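Local coordinates for protein 3-carboxy-cis,cis-muconate cycloisomerase (Acinetobacter calcoaceticus, PDB 1Q5N) that is a largely helical enzyme of the fumarase/aspartase (lyase) superfamily that assembles from four copies of its chain, at residues 36-41 with 50-55; 42-47 with 214-219; 245-250 with 336-341; 292-297 with 342-347. One frame throughout, in Å; residues are numbered along the deposited sequence.

Contact 1 of 4, residues 36-41 with 50-55; sequences ALAQAQ and SAATVI. Unlike the reference sequence in segment 36-41: A40 (reference Gln). Unlike the reference sequence in segment 50-55: T53 (reference Asn), V54 (reference Cys), I55 (reference Asp).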
loop_
_atom_site.group_PDB
_atom_site.type_symbol
_atom_site.label_atom_id
_atom_site.label_comp_id
_atom_site.label_asym_id
_atom_site.label_seq_id
_atom_site.Cartn_x
_atom_site.Cartn_y
_atom_site.Cartn_z
ATOM N N ALA A 36 -19.369 -0.093 32.905
ATOM C CA ALA A 36 -20.273 -1.148 32.479
ATOM C C ALA A 36 -19.857 -2.497 33.035
ATOM O O ALA A 36 -20.709 -3.339 33.347
ATOM C CB ALA A 36 -20.352 -1.201 30.962
ATOM N N LEU A 37 -18.542 -2.695 33.146
ATOM C CA LEU A 37 -17.974 -3.937 33.665
ATOM C C LEU A 37 -18.344 -4.165 35.156
ATOM O O LEU A 37 -18.702 -5.275 35.543
ATOM C CB LEU A 37 -16.441 -3.919 33.524
ATOM C CG LEU A 37 -15.763 -5.195 34.058
ATOM C CD1 LEU A 37 -16.234 -6.380 33.257
ATOM C CD2 LEU A 37 -14.258 -5.075 33.980
ATOM N N ALA A 38 -18.214 -3.113 35.967
ATOM C CA ALA A 38 -18.527 -3.152 37.385
ATOM C C ALA A 38 -20.025 -3.374 37.532
ATOM O O ALA A 38 -20.451 -4.194 38.342
ATOM C CB ALA A 38 -18.121 -1.857 38.049
ATOM N N GLN A 39 -20.821 -2.680 36.732
ATOM C CA GLN A 39 -22.249 -2.868 36.808
ATOM C C GLN A 39 -22.697 -4.257 36.420
ATOM O O GLN A 39 -23.564 -4.830 37.074
ATOM C CB GLN A 39 -22.975 -1.875 35.927
ATOM C CG GLN A 39 -22.969 -0.474 36.462
ATOM C CD GLN A 39 -23.882 0.426 35.631
ATOM O OE1 GLN A 39 -24.876 0.965 36.151
ATOM N NE2 GLN A 39 -23.567 0.583 34.324
ATOM N N ALA A 40 -22.122 -4.800 35.345
ATOM C CA ALA A 40 -22.514 -6.124 34.887
ATOM C C ALA A 40 -22.145 -7.161 35.920
ATOM O O ALA A 40 -22.888 -8.115 36.118
ATOM C CB ALA A 40 -21.855 -6.455 33.563
ATOM N N GLN A 41 -20.999 -6.967 36.571
ATOM C CA GLN A 41 -20.542 -7.918 37.582
ATOM C C GLN A 41 -21.394 -7.863 38.863
ATOM O O GLN A 41 -21.704 -8.906 39.437
ATOM C CB GLN A 41 -19.061 -7.693 37.913
ATOM C CG GLN A 41 -18.177 -8.090 36.785
ATOM C CD GLN A 41 -16.710 -7.765 37.021
ATOM O OE1 GLN A 41 -16.371 -6.845 37.774
ATOM N NE2 GLN A 41 -15.824 -8.511 36.349
ATOM N N SER A 50 -22.550 -2.691 46.145
ATOM C CA SER A 50 -22.086 -1.484 46.789
ATOM C C SER A 50 -20.925 -0.865 45.999
ATOM O O SER A 50 -20.961 0.322 45.666
ATOM C CB SER A 50 -21.645 -1.808 48.214
ATOM O OG SER A 50 -20.406 -1.175 48.514
ATOM N N ALA A 51 -19.898 -1.675 45.703
ATOM C CA ALA A 51 -18.710 -1.216 44.976
ATOM C C ALA A 51 -19.064 -0.628 43.604
ATOM O O ALA A 51 -18.558 0.435 43.234
ATOM C CB ALA A 51 -17.717 -2.367 44.828
ATOM N N ALA A 52 -19.949 -1.316 42.875
ATOM C CA ALA A 52 -20.390 -0.867 41.561
ATOM C C ALA A 52 -20.968 0.539 41.640
ATOM O O ALA A 52 -20.701 1.386 40.766
ATOM C CB ALA A 52 -21.437 -1.815 40.996
ATOM N N THR A 53 -21.763 0.800 42.680
ATOM C CA THR A 53 -22.374 2.123 42.826
ATOM C C THR A 53 -21.330 3.218 43.100
ATOM O O THR A 53 -21.452 4.323 42.587
ATOM C CB THR A 53 -23.481 2.129 43.930
ATOM O OG1 THR A 53 -24.619 1.394 43.462
ATOM C CG2 THR A 53 -23.946 3.540 44.223
ATOM N N VAL A 54 -20.314 2.914 43.896
ATOM C CA VAL A 54 -19.273 3.892 44.171
ATOM C C VAL A 54 -18.436 4.174 42.902
ATOM O O VAL A 54 -18.069 5.316 42.606
ATOM C CB VAL A 54 -18.361 3.380 45.267
ATOM C CG1 VAL A 54 -17.073 4.190 45.308
ATOM C CG2 VAL A 54 -19.089 3.448 46.592
ATOM N N ILE A 55 -18.130 3.118 42.160
ATOM C CA ILE A 55 -17.375 3.246 40.921
ATOM C C ILE A 55 -18.222 4.086 39.905
ATOM O O ILE A 55 -17.756 5.078 39.351
ATOM C CB ILE A 55 -17.056 1.825 40.371
ATOM C CG1 ILE A 55 -16.026 1.141 41.263
ATOM C CG2 ILE A 55 -16.538 1.901 38.968
ATOM C CD1 ILE A 55 -15.850 -0.303 40.928
#
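The carbonyl oxygen of A38 is approached by two apolar groups: the A52 methyl carbon CB stands 3.7 Å from A38 O, and I47 CD1 presses on the same oxygen. With no hydrogen bond between the two segments, close packing carries the contact. The A38 and A52 CA atoms are 5.1 Å apart, a spacing consistent with the small alanine side chain on both helices. The A38 methyl looks into a fork made by I55: A38 CB is 4.0 Å from I55 CD1 at the end of the long branch and 4.2 Å from I55 CG2. With I55 CG1 beside its own backbone N (chi1 -70°) and the chain extended beyond it, both branches reach that one methyl. Q39 adds backbone, its CA lying 4.4 Å from A52 CB. Away from this face, Q41 NE2 bonds to W106 O and A36 and A40 lean on helix 210-221, which Q39 also reaches. The axes of the two short segments run 8.6 Å apart at 158°, close to antiparallel. Together with the short connection between helices 23-43 and 49-59, this geometry describes an antiparallel helical hairpin, placed at one end of the elongated lyase-superfamily subunit.

Contact 2 of 4, residues 42-47 with 214-219; sequences AQVGVI and VEAYAK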
loop_
_atom_site.group_PDB
_atom_site.type_symbol
_atom_site.label_atom_id
_atom_site.label_comp_id
_atom_site.label_asym_id
_atom_site.label_seq_id
_atom_site.Cartn_x
_atom_site.Cartn_y
_atom_site.Cartn_z
ATOM N N ALA A 42 -21.763 -6.657 39.294
ATOM C CA ALA A 42 -22.600 -6.481 40.488
ATOM C C ALA A 42 -23.954 -7.136 40.212
ATOM O O ALA A 42 -24.499 -7.855 41.030
ATOM C CB ALA A 42 -22.789 -4.980 40.810
ATOM N N GLN A 43 -24.472 -6.901 39.028
ATOM C CA GLN A 43 -25.738 -7.466 38.641
ATOM C C GLN A 43 -25.817 -9.016 38.626
ATOM O O GLN A 43 -26.915 -9.577 38.695
ATOM C CB GLN A 43 -26.110 -6.870 37.283
ATOM C CG GLN A 43 -27.118 -7.633 36.501
ATOM C CD GLN A 43 -27.379 -6.989 35.167
ATOM O OE1 GLN A 43 -27.892 -7.636 34.227
ATOM N NE2 GLN A 43 -27.037 -5.695 35.065
ATOM N N VAL A 44 -24.690 -9.719 38.519
ATOM C CA VAL A 44 -24.736 -11.185 38.530
ATOM C C VAL A 44 -24.055 -11.769 39.773
ATOM O O VAL A 44 -23.813 -12.976 39.854
ATOM C CB VAL A 44 -24.055 -11.812 37.286
ATOM C CG1 VAL A 44 -24.790 -11.413 36.036
ATOM C CG2 VAL A 44 -22.586 -11.401 37.221
ATOM N N GLY A 45 -23.714 -10.909 40.725
ATOM C CA GLY A 45 -23.087 -11.402 41.928
ATOM C C GLY A 45 -21.572 -11.396 42.015
ATOM O O GLY A 45 -21.034 -11.463 43.117
ATOM N N VAL A 46 -20.854 -11.301 40.905
ATOM C CA VAL A 46 -19.394 -11.317 40.995
ATOM C C VAL A 46 -18.765 -10.233 41.890
ATOM O O VAL A 46 -17.692 -10.445 42.436
ATOM C CB VAL A 46 -18.770 -11.292 39.594
ATOM C CG1 VAL A 46 -17.237 -11.312 39.683
ATOM C CG2 VAL A 46 -19.300 -12.488 38.804
ATOM N N ILE A 47 -19.368 -9.059 42.018
ATOM C CA ILE A 47 -18.798 -8.087 42.952
ATOM C C ILE A 47 -19.987 -7.452 43.651
ATOM O O ILE A 47 -21.109 -7.462 43.124
ATOM C CB ILE A 47 -17.931 -6.965 42.303
ATOM C CG1 ILE A 47 -18.817 -6.025 41.488
ATOM C CG2 ILE A 47 -16.775 -7.584 41.518
ATOM C CD1 ILE A 47 -18.123 -4.789 41.028
ATOM N N VAL A 214 -20.091 -11.809 30.483
ATOM C CA VAL A 214 -19.928 -11.227 29.148
ATOM C C VAL A 214 -21.294 -10.828 28.631
ATOM O O VAL A 214 -21.471 -9.751 28.040
ATOM C CB VAL A 214 -19.288 -12.234 28.140
ATOM C CG1 VAL A 214 -19.075 -11.570 26.772
ATOM C CG2 VAL A 214 -17.956 -12.681 28.666
ATOM N N GLU A 215 -22.270 -11.692 28.861
ATOM C CA GLU A 215 -23.612 -11.417 28.410
ATOM C C GLU A 215 -24.160 -10.108 28.993
ATOM O O GLU A 215 -24.703 -9.269 28.268
ATOM C CB GLU A 215 -24.484 -12.596 28.771
ATOM C CG GLU A 215 -25.950 -12.381 28.566
ATOM C CD GLU A 215 -26.712 -13.594 29.046
ATOM O OE1 GLU A 215 -26.560 -13.942 30.256
ATOM O OE2 GLU A 215 -27.429 -14.205 28.217
ATOM N N ALA A 216 -23.979 -9.918 30.291
ATOM C CA ALA A 216 -24.470 -8.716 30.942
ATOM C C ALA A 216 -23.608 -7.495 30.616
ATOM O O ALA A 216 -24.068 -6.360 30.692
ATOM C CB ALA A 216 -24.529 -8.921 32.468
ATOM N N TYR A 217 -22.342 -7.713 30.294
ATOM C CA TYR A 217 -21.473 -6.591 29.942
ATOM C C TYR A 217 -21.913 -6.075 28.552
ATOM O O TYR A 217 -22.064 -4.889 28.340
ATOM C CB TYR A 217 -20.023 -7.083 29.945
ATOM C CG TYR A 217 -18.961 -6.105 29.454
ATOM C CD1 TYR A 217 -18.699 -4.920 30.133
ATOM C CD2 TYR A 217 -18.152 -6.434 28.358
ATOM C CE1 TYR A 217 -17.644 -4.091 29.738
ATOM C CE2 TYR A 217 -17.108 -5.620 27.955
ATOM C CZ TYR A 217 -16.852 -4.457 28.648
ATOM O OH TYR A 217 -15.779 -3.690 28.266
ATOM N N ALA A 218 -22.148 -6.986 27.623
ATOM C CA ALA A 218 -22.578 -6.614 26.290
ATOM C C ALA A 218 -23.866 -5.808 26.422
ATOM O O ALA A 218 -23.993 -4.703 25.889
ATOM C CB ALA A 218 -22.815 -7.873 25.448
ATOM N N LYS A 219 -24.813 -6.360 27.167
ATOM C CA LYS A 219 -26.118 -5.716 27.361
ATOM C C LYS A 219 -26.020 -4.320 27.938
ATOM O O LYS A 219 -26.667 -3.410 27.451
ATOM C CB LYS A 219 -26.963 -6.596 28.248
ATOM C CG LYS A 219 -28.416 -6.274 28.257
ATOM C CD LYS A 219 -29.170 -7.509 28.750
ATOM C CE LYS A 219 -28.917 -8.699 27.786
ATOM N NZ LYS A 219 -29.459 -10.000 28.318
#
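A216 on helix 210-221 receives both Q43 and V44, which come from the C-terminal region of helix 23-43 and the turn after it. That turn has the backbone geometry of a Schellman motif: G45 N bonds to A42 O at 3.2 Å inside a wider approach of V46 N to Q41 O, and G45 takes a positive phi of 95°. Along 214-219, V214 comes first. Its carbonyl accepts the A218 amide, and its side chain packs on L203. E215 likewise serves the helix through its carbonyl, which K219 N reaches, while its side chain lies against Q225. A216 follows and bears the whole of the direct contact. Its methyl CB is 4.0 Å from Q43 OE1 and 4.4 Å from V44 CG1, so an amide oxygen and a valine branch both lie near one small apolar group; A40, from the preceding turn of helix 23-43, touches A216 as well. V44 also packs on I212 and V213, which extends the apolar patch toward the start of helix 210-221. Y217 turns inward instead: its ring meets A33 and its OH bonds to T116 OG1. K219 points its CB toward the Q43 side but makes no close contact. Just past this residue, Q220 OE1 accepts a hydrogen bond from Q43 NE2. The Q43 chain makes that possible by running straight out, with CG opposite the backbone N (chi1 160°), so that OE1 stands by the A216 methyl while NE2 is held by Q220.

Contact 3 of 4, residues 245-250 with 336-341; sequences GIITGN and QLTAGA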
loop_
_atom_site.group_PDB
_atom_site.type_symbol
_atom_site.label_atom_id
_atom_site.label_comp_id
_atom_site.label_asym_id
_atom_site.label_seq_id
_atom_site.Cartn_x
_atom_site.Cartn_y
_atom_site.Cartn_z
ATOM N N GLY A 245 -13.371 2.683 3.240
ATOM C CA GLY A 245 -12.529 2.790 2.072
ATOM C C GLY A 245 -13.348 2.901 0.777
ATOM O O GLY A 245 -12.996 3.693 -0.099
ATOM N N ILE A 246 -14.433 2.135 0.647
ATOM C CA ILE A 246 -15.248 2.198 -0.547
ATOM C C ILE A 246 -15.961 3.547 -0.639
ATOM O O ILE A 246 -16.060 4.141 -1.715
ATOM C CB ILE A 246 -16.283 1.068 -0.567
ATOM C CG1 ILE A 246 -15.581 -0.273 -0.838
ATOM C CG2 ILE A 246 -17.357 1.346 -1.618
ATOM C CD1 ILE A 246 -16.502 -1.452 -0.524
ATOM N N ILE A 247 -16.420 4.061 0.500
ATOM C CA ILE A 247 -17.102 5.342 0.485
ATOM C C ILE A 247 -16.122 6.421 0.043
ATOM O O ILE A 247 -16.477 7.301 -0.745
ATOM C CB ILE A 247 -17.685 5.704 1.903
ATOM C CG1 ILE A 247 -18.832 4.731 2.222
ATOM C CG2 ILE A 247 -18.082 7.209 1.961
ATOM C CD1 ILE A 247 -19.218 4.684 3.725
ATOM N N THR A 248 -14.894 6.366 0.542
ATOM C CA THR A 248 -13.945 7.395 0.150
ATOM C C THR A 248 -13.649 7.262 -1.333
ATOM O O THR A 248 -13.530 8.282 -2.017
ATOM C CB THR A 248 -12.652 7.305 0.951
ATOM O OG1 THR A 248 -12.954 7.663 2.293
ATOM C CG2 THR A 248 -11.569 8.269 0.399
ATOM N N GLY A 249 -13.551 6.025 -1.838
ATOM C CA GLY A 249 -13.325 5.863 -3.268
ATOM C C GLY A 249 -14.497 6.455 -4.096
ATOM O O GLY A 249 -14.256 7.045 -5.148
ATOM N N ASN A 250 -15.755 6.303 -3.645
ATOM C CA ASN A 250 -16.895 6.865 -4.399
ATOM C C ASN A 250 -16.816 8.399 -4.492
ATOM O O ASN A 250 -17.071 8.966 -5.564
ATOM C CB ASN A 250 -18.277 6.533 -3.758
ATOM C CG ASN A 250 -18.652 5.060 -3.866
ATOM O OD1 ASN A 250 -18.490 4.432 -4.927
ATOM N ND2 ASN A 250 -19.183 4.506 -2.784
ATOM N N GLN A 336 -11.619 9.527 10.080
ATOM C CA GLN A 336 -11.484 10.967 9.970
ATOM C C GLN A 336 -11.383 11.498 8.542
ATOM O O GLN A 336 -11.968 12.549 8.247
ATOM C CB GLN A 336 -10.286 11.439 10.781
ATOM C CG GLN A 336 -10.623 11.627 12.234
ATOM C CD GLN A 336 -9.374 11.917 13.041
ATOM O OE1 GLN A 336 -8.628 11.004 13.369
ATOM N NE2 GLN A 336 -9.123 13.179 13.326
ATOM N N LEU A 337 -10.667 10.789 7.655
ATOM C CA LEU A 337 -10.536 11.205 6.254
ATOM C C LEU A 337 -11.842 10.974 5.500
ATOM O O LEU A 337 -12.212 11.788 4.624
ATOM C CB LEU A 337 -9.385 10.460 5.542
ATOM C CG LEU A 337 -7.994 10.897 6.015
ATOM C CD1 LEU A 337 -6.939 9.899 5.674
ATOM C CD2 LEU A 337 -7.670 12.232 5.391
ATOM N N THR A 338 -12.539 9.881 5.828
ATOM C CA THR A 338 -13.790 9.561 5.158
ATOM C C THR A 338 -14.890 10.586 5.522
ATOM O O THR A 338 -15.615 11.088 4.638
ATOM C CB THR A 338 -14.281 8.139 5.541
ATOM O OG1 THR A 338 -13.305 7.175 5.160
ATOM C CG2 THR A 338 -15.628 7.816 4.849
ATOM N N ALA A 339 -15.017 10.889 6.819
ATOM C CA ALA A 339 -16.023 11.848 7.294
ATOM C C ALA A 339 -15.636 13.225 6.718
ATOM O O ALA A 339 -16.500 13.988 6.278
ATOM C CB ALA A 339 -16.052 11.873 8.862
ATOM N N GLY A 340 -14.331 13.541 6.704
ATOM C CA GLY A 340 -13.908 14.811 6.098
ATOM C C GLY A 340 -14.242 14.870 4.596
ATOM O O GLY A 340 -14.767 15.860 4.075
ATOM N N ALA A 341 -13.990 13.784 3.882
ATOM C CA ALA A 341 -14.262 13.790 2.443
ATOM C C ALA A 341 -15.775 13.875 2.181
ATOM O O ALA A 341 -16.205 14.519 1.235
ATOM C CB ALA A 341 -13.647 12.492 1.746
#
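T248 and T338 bring their hydroxyls together between helices 235-261 and 323-351, where the two CA atoms are only 5.5 Å apart. Among polar atoms, T248 OG1 and T338 OG1 are separated by 2.9 Å. Each hydroxyl has a backbone partner in its own helix: T338 OG1 bonds to I334 O, and T248 OG1 makes a weak bond to L244 O. The rotamers account for this, since both threonines hold OG1 beside their backbone N (chi1 -68° for T248 and -60° for T338), which directs the oxygen back toward the preceding turn's carbonyl. T248 OG1 also lies 3.5 Å from T338 CA in the backbone.

For the apolar part, I247 CG2 meets T338 CG2 at 3.8 Å, the two side chains crossing at about a right angle. In a direction roughly perpendicular to this contact, T338 CG2 has T248 OG1 3.7 Å away. Around this pair, T248 and L337 rest on V302 of helix 290-311, and I247 on D180 of helix 166-191. On the far side of helix 235-261, I246 and N250 pack against D235 and M313 of a second subunit.

The centre of the contact lies about 4 Å from the centre of the chain, inside the long helical bundle. The own-helix carbonyls, firmly for T338 and weakly for T248, probably offset the cost of burying two hydroxyls, while the T338 methyl packs on I247.

Contact 4 of 4, residues 292-297 with 342-347; sequences AASVLA and LERTLD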
loop_
_atom_site.group_PDB
_atom_site.type_symbol
_atom_site.label_atom_id
_atom_site.label_comp_id
_atom_site.label_asym_id
_atom_site.label_seq_id
_atom_site.Cartn_x
_atom_site.Cartn_y
_atom_site.Cartn_z
ATOM N N ALA A 292 -12.191 19.653 -3.927
ATOM C CA ALA A 292 -11.688 18.484 -4.649
ATOM C C ALA A 292 -10.278 18.111 -4.147
ATOM O O ALA A 292 -9.976 16.926 -3.971
ATOM C CB ALA A 292 -11.674 18.766 -6.184
ATOM N N ALA A 293 -9.446 19.127 -3.897
ATOM C CA ALA A 293 -8.095 18.900 -3.426
ATOM C C ALA A 293 -8.070 18.050 -2.128
ATOM O O ALA A 293 -7.288 17.094 -2.008
ATOM C CB ALA A 293 -7.373 20.253 -3.229
ATOM N N SER A 294 -8.938 18.373 -1.174
ATOM C CA SER A 294 -9.025 17.595 0.068
ATOM C C SER A 294 -9.561 16.184 -0.184
ATOM O O SER A 294 -9.042 15.206 0.334
ATOM C CB SER A 294 -9.993 18.248 1.053
ATOM O OG SER A 294 -9.500 19.504 1.430
ATOM N N VAL A 295 -10.649 16.095 -0.938
ATOM C CA VAL A 295 -11.224 14.797 -1.206
ATOM C C VAL A 295 -10.238 13.904 -1.977
ATOM O O VAL A 295 -10.146 12.728 -1.691
ATOM C CB VAL A 295 -12.593 14.917 -1.993
ATOM C CG1 VAL A 295 -13.132 13.548 -2.352
ATOM C CG2 VAL A 295 -13.637 15.631 -1.110
ATOM N N LEU A 296 -9.488 14.465 -2.916
ATOM C CA LEU A 296 -8.587 13.661 -3.695
ATOM C C LEU A 296 -7.383 13.265 -2.844
ATOM O O LEU A 296 -6.824 12.191 -3.044
ATOM C CB LEU A 296 -8.212 14.377 -5.002
ATOM C CG LEU A 296 -9.382 14.317 -6.011
ATOM C CD1 LEU A 296 -9.144 15.254 -7.216
ATOM C CD2 LEU A 296 -9.571 12.883 -6.483
ATOM N N ALA A 297 -7.005 14.103 -1.875
ATOM C CA ALA A 297 -5.923 13.725 -0.960
ATOM C C ALA A 297 -6.413 12.509 -0.100
ATOM O O ALA A 297 -5.673 11.575 0.153
ATOM C CB ALA A 297 -5.547 14.891 -0.059
ATOM N N LEU A 342 -16.568 13.209 3.012
ATOM C CA LEU A 342 -18.031 13.241 2.881
ATOM C C LEU A 342 -18.539 14.642 3.161
ATOM O O LEU A 342 -19.410 15.145 2.455
ATOM C CB LEU A 342 -18.677 12.281 3.881
ATOM C CG LEU A 342 -18.619 10.859 3.429
ATOM C CD1 LEU A 342 -19.038 9.951 4.557
ATOM C CD2 LEU A 342 -19.543 10.742 2.227
ATOM N N GLU A 343 -17.996 15.279 4.189
ATOM C CA GLU A 343 -18.469 16.610 4.484
ATOM C C GLU A 343 -18.225 17.596 3.306
ATOM O O GLU A 343 -19.111 18.378 2.976
ATOM C CB GLU A 343 -17.822 17.138 5.772
ATOM C CG GLU A 343 -17.930 18.634 5.930
ATOM C CD GLU A 343 -17.567 19.067 7.324
ATOM O OE1 GLU A 343 -18.477 19.053 8.196
ATOM O OE2 GLU A 343 -16.370 19.389 7.555
ATOM N N ARG A 344 -17.034 17.593 2.696
ATOM C CA ARG A 344 -16.786 18.482 1.569
ATOM C C ARG A 344 -17.630 18.079 0.333
ATOM O O ARG A 344 -18.163 18.934 -0.377
ATOM C CB ARG A 344 -15.303 18.506 1.282
ATOM C CG ARG A 344 -14.674 19.434 2.266
ATOM C CD ARG A 344 -13.287 19.099 2.490
ATOM N NE ARG A 344 -12.846 19.661 3.761
ATOM C CZ ARG A 344 -12.759 18.961 4.902
ATOM N NH1 ARG A 344 -13.072 17.671 4.945
ATOM N NH2 ARG A 344 -12.358 19.566 6.013
ATOM N N THR A 345 -17.793 16.784 0.094
ATOM C CA THR A 345 -18.618 16.358 -1.024
ATOM C C THR A 345 -20.083 16.876 -0.858
ATOM O O THR A 345 -20.685 17.401 -1.816
ATOM C CB THR A 345 -18.559 14.826 -1.164
ATOM O OG1 THR A 345 -17.190 14.469 -1.380
ATOM C CG2 THR A 345 -19.453 14.303 -2.357
ATOM N N LEU A 346 -20.651 16.747 0.344
ATOM C CA LEU A 346 -22.015 17.255 0.609
ATOM C C LEU A 346 -22.111 18.756 0.257
ATOM O O LEU A 346 -22.996 19.154 -0.491
ATOM C CB LEU A 346 -22.386 17.044 2.077
ATOM C CG LEU A 346 -23.848 17.359 2.393
ATOM C CD1 LEU A 346 -24.805 16.616 1.468
ATOM C CD2 LEU A 346 -24.072 16.948 3.847
ATOM N N ASP A 347 -21.207 19.580 0.785
ATOM C CA ASP A 347 -21.201 21.007 0.445
ATOM C C ASP A 347 -21.279 21.239 -1.076
ATOM O O ASP A 347 -22.033 22.092 -1.540
ATOM C CB ASP A 347 -19.915 21.691 0.914
ATOM C CG ASP A 347 -19.896 21.930 2.370
ATOM O OD1 ASP A 347 -20.965 21.731 3.002
ATOM O OD2 ASP A 347 -18.811 22.310 2.891
#
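S294 and V295 on helix 290-311 meet R344 and T345 on helix 323-351 by van der Waals packing, without hydrogen bonds. The aliphatic part of the arginine does the touching: S294 CB lies 3.7 Å from R344 CD, and V295 CG2 is 4.1 Å from R344 CB. V295 CG2 also stands 3.7 Å from T345 OG1, the two side chains crossing at about a right angle.

The polar ends are fixed from outside the pair. R344, extended from CG to NE, carries its guanidinium past S294, where NH2 is gripped by the carbonyls S10 O and Y13 O. S294 OG bonds to L11 O of the same N-terminal stretch, so that stretch ties down both residues. T345 OG1 is held by A341 O, one turn back.

Further out, V295 leans on A255 and T345 on V251, both of helix 235-261. The outer face of helix 290-311 belongs to the assembly: A293 packs on H325 of a third subunit, and L296 on V314 of the second. The segment axes pass 9.3 Å apart at 144°, roughly antiparallel. Such packing of long helices, with neighbouring subunits against the outer face, is typical of the central helical bundle of the fumarase/aspartase superfamily tetramer.

In the fold
Contacts 1 and 2 share helix 23-43 and touch, their centres 9 Å apart, at one end of the subunit; contacts 3 and 4 share helix 323-351, equally close together, in the central bundle. The two pairs stand well apart, with contact 1 centred about 39 Å from the centre of contact 3. Contacts 1, 3 and 4 are buried, whereas contact 2 is only partly so, with an exposed glutamine at its edge. Near the end of the molecule alanine methyls pack with isoleucine, valine and glutamine, and no other subunit reaches them. In the bundle, hydroxyls and an arginine enter the interface, backbone carbonyls accept bonds from them, weakly for T248, and neighbouring subunits pack against these helices.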